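Beta-glucuronidase (uncultured Clostridium sp., PDB 6U7J) hydrolyses beta-D-glucuronides as a gut microbial glycoside hydrolase family 2 enzyme, and probably takes part in reactivating estrogens from their glucuronide conjugates. Local coordinates at residues Asp490-His495 against Cys542-Gly547. Numbering follows the deposited sequence.
Sequences DLIKWH and CDFVIG
The imidazole of His495 overlaps the CG end of the Phe544 ring in an offset stack, the two planes only 3° from parallel and their centroids 4.2 Å apart. The offset is reciprocal: His495 CB sits over the centre of the phenyl ring, 3.5 Å from its centroid, while Phe544 CB lies over the imidazole, so each methylene makes a CH-pi contact with the other ring. His495 reaches across with CG anti to its backbone N (chi1 -179°), and ND1 is hydrogen-bonded to Lys500 O, which would restrict rotation of the ring. Phe544 takes the crowded position between its backbone N and carbonyl carbon (chi1 54°), which brings Cys542 CB against the rim of its opposite face, within the type I turn Cys542-Val545. This turn leads from helix 525-540 into strand 545-551 of the family 2 TIM barrel, whose parallel neighbour 502-506 follows helix 480-498; the stack joins helix 480-498 to the turn entering strand 545-551. The CE1-CZ side of the phenyl meets the helix backbone obliquely, CZ 3.3 Å from Leu491 O, an oxygen already bonded to His495 N. Leu491 CD1 packs 3.7 Å from Cys542 SG and 4.1 Å from Val545 CG2, with Met539 touching both Leu491 and Val545.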
loop_
_atom_site.group_PDB
_atom_site.type_symbol
_atom_site.label_atom_id
_atom_site.label_comp_id
_atom_site.label_asym_id
_atom_site.label_seq_id
_atom_site.Cartn_x
_atom_site.Cartn_y
_atom_site.Cartn_z
ATOM N N ASP B 490 -25.684 1.319 -26.495
ATOM C CA ASP B 490 -25.268 2.679 -26.807
ATOM C C ASP B 490 -24.472 2.719 -28.105
ATOM O O ASP B 490 -24.701 3.588 -28.951
ATOM C CB ASP B 490 -24.461 3.264 -25.645
ATOM C CG ASP B 490 -24.438 4.785 -25.661
ATOM O OD1 ASP B 490 -25.517 5.406 -25.570
ATOM O OD2 ASP B 490 -23.336 5.359 -25.780
ATOM N N LEU B 491 -23.548 1.773 -28.286
ATOM C CA LEU B 491 -22.767 1.714 -29.514
ATOM C C LEU B 491 -23.669 1.681 -30.739
ATOM O O LEU B 491 -23.413 2.376 -31.733
ATOM C CB LEU B 491 -21.871 0.472 -29.503
ATOM C CG LEU B 491 -20.641 0.493 -28.607
ATOM C CD1 LEU B 491 -19.957 -0.865 -28.666
ATOM C CD2 LEU B 491 -19.709 1.613 -29.061
ATOM N N ILE B 492 -24.733 0.876 -30.684
ATOM C CA ILE B 492 -25.575 0.699 -31.860
ATOM C C ILE B 492 -26.374 1.970 -32.136
ATOM O O ILE B 492 -26.572 2.349 -33.298
ATOM C CB ILE B 492 -26.473 -0.540 -31.691
ATOM C CG1 ILE B 492 -25.616 -1.812 -31.689
ATOM C CG2 ILE B 492 -27.489 -0.623 -32.820
ATOM C CD1 ILE B 492 -26.392 -3.066 -31.334
ATOM N N LYS B 493 -26.813 2.667 -31.079
ATOM C CA LYS B 493 -27.505 3.943 -31.269
ATOM C C LYS B 493 -26.598 4.989 -31.927
ATOM O O LYS B 493 -27.047 5.745 -32.798
ATOM C CB LYS B 493 -28.051 4.455 -29.932
ATOM C CG LYS B 493 -29.120 3.533 -29.345
ATOM C CD LYS B 493 -29.984 4.200 -28.278
ATOM C CE LYS B 493 -29.169 4.610 -27.069
ATOM N NZ LYS B 493 -30.028 4.916 -25.882
ATOM N N TRP B 494 -25.318 5.042 -31.540
ATOM C CA TRP B 494 -24.401 6.005 -32.158
ATOM C C TRP B 494 -24.183 5.688 -33.637
ATOM O O TRP B 494 -24.076 6.596 -34.472
ATOM C CB TRP B 494 -23.054 6.024 -31.417
ATOM C CG TRP B 494 -23.057 6.761 -30.095
ATOM C CD1 TRP B 494 -23.106 6.207 -28.851
ATOM C CD2 TRP B 494 -22.996 8.181 -29.899
ATOM N NE1 TRP B 494 -23.089 7.191 -27.890
ATOM C CE2 TRP B 494 -23.018 8.411 -28.508
ATOM C CE3 TRP B 494 -22.930 9.282 -30.765
ATOM C CZ2 TRP B 494 -22.977 9.693 -27.959
ATOM C CZ3 TRP B 494 -22.889 10.556 -30.220
ATOM C CH2 TRP B 494 -22.913 10.750 -28.831
ATOM N N HIS B 495 -24.101 4.405 -33.981
ATOM C CA HIS B 495 -23.896 4.048 -35.380
ATOM C C HIS B 495 -25.141 4.329 -36.207
ATOM O O HIS B 495 -25.049 4.842 -37.331
ATOM C CB HIS B 495 -23.518 2.581 -35.504
ATOM C CG HIS B 495 -23.268 2.150 -36.911
ATOM N ND1 HIS B 495 -22.323 2.755 -37.714
ATOM C CD2 HIS B 495 -23.831 1.172 -37.660
ATOM C CE1 HIS B 495 -22.315 2.168 -38.896
ATOM N NE2 HIS B 495 -23.220 1.205 -38.890
ATOM N N CYS B 542 -19.902 -5.565 -32.349
ATOM C CA CYS B 542 -20.268 -4.463 -33.232
ATOM C C CYS B 542 -19.241 -4.356 -34.347
ATOM O O CYS B 542 -18.070 -4.055 -34.085
ATOM C CB CYS B 542 -20.344 -3.151 -32.455
ATOM S SG CYS B 542 -21.590 -3.126 -31.156
ATOM N N ASP B 543 -19.678 -4.562 -35.591
ATOM C CA ASP B 543 -18.751 -4.566 -36.722
ATOM C C ASP B 543 -18.329 -3.169 -37.167
ATOM O O ASP B 543 -17.451 -3.050 -38.024
ATOM C CB ASP B 543 -19.354 -5.329 -37.916
ATOM C CG ASP B 543 -20.610 -4.663 -38.505
ATOM O OD1 ASP B 543 -21.149 -3.697 -37.929
ATOM O OD2 ASP B 543 -21.066 -5.120 -39.578
ATOM N N PHE B 544 -18.917 -2.122 -36.606
ATOM C CA PHE B 544 -18.604 -0.751 -36.990
ATOM C C PHE B 544 -17.616 -0.079 -36.039
ATOM O O PHE B 544 -17.310 1.108 -36.211
ATOM C CB PHE B 544 -19.898 0.062 -37.060
ATOM C CG PHE B 544 -20.706 -0.007 -35.806
ATOM C CD1 PHE B 544 -20.448 0.861 -34.757
ATOM C CD2 PHE B 544 -21.703 -0.959 -35.658
ATOM C CE1 PHE B 544 -21.178 0.796 -33.584
ATOM C CE2 PHE B 544 -22.441 -1.028 -34.479
ATOM C CZ PHE B 544 -22.178 -0.141 -33.443
ATOM N N VAL B 545 -17.108 -0.799 -35.047
ATOM C CA VAL B 545 -16.190 -0.225 -34.073
ATOM C C VAL B 545 -14.770 -0.371 -34.609
ATOM O O VAL B 545 -14.325 -1.478 -34.910
ATOM C CB VAL B 545 -16.369 -0.900 -32.703
ATOM C CG1 VAL B 545 -15.163 -0.653 -31.813
ATOM C CG2 VAL B 545 -17.635 -0.378 -32.036
ATOM N N ILE B 546 -14.054 0.744 -34.760
ATOM C CA ILE B 546 -12.725 0.685 -35.364
ATOM C C ILE B 546 -11.615 0.940 -34.350
ATOM O O ILE B 546 -10.444 1.051 -34.733
ATOM C CB ILE B 546 -12.600 1.646 -36.566
ATOM C CG1 ILE B 546 -13.049 3.049 -36.178
ATOM C CG2 ILE B 546 -13.420 1.137 -37.736
ATOM C CD1 ILE B 546 -12.400 4.160 -37.014
ATOM N N GLY B 547 -11.932 1.027 -33.070
ATOM C CA GLY B 547 -10.868 1.158 -32.095
ATOM C C GLY B 547 -11.385 1.201 -30.676
ATOM O O GLY B 547 -12.564 1.485 -30.418
#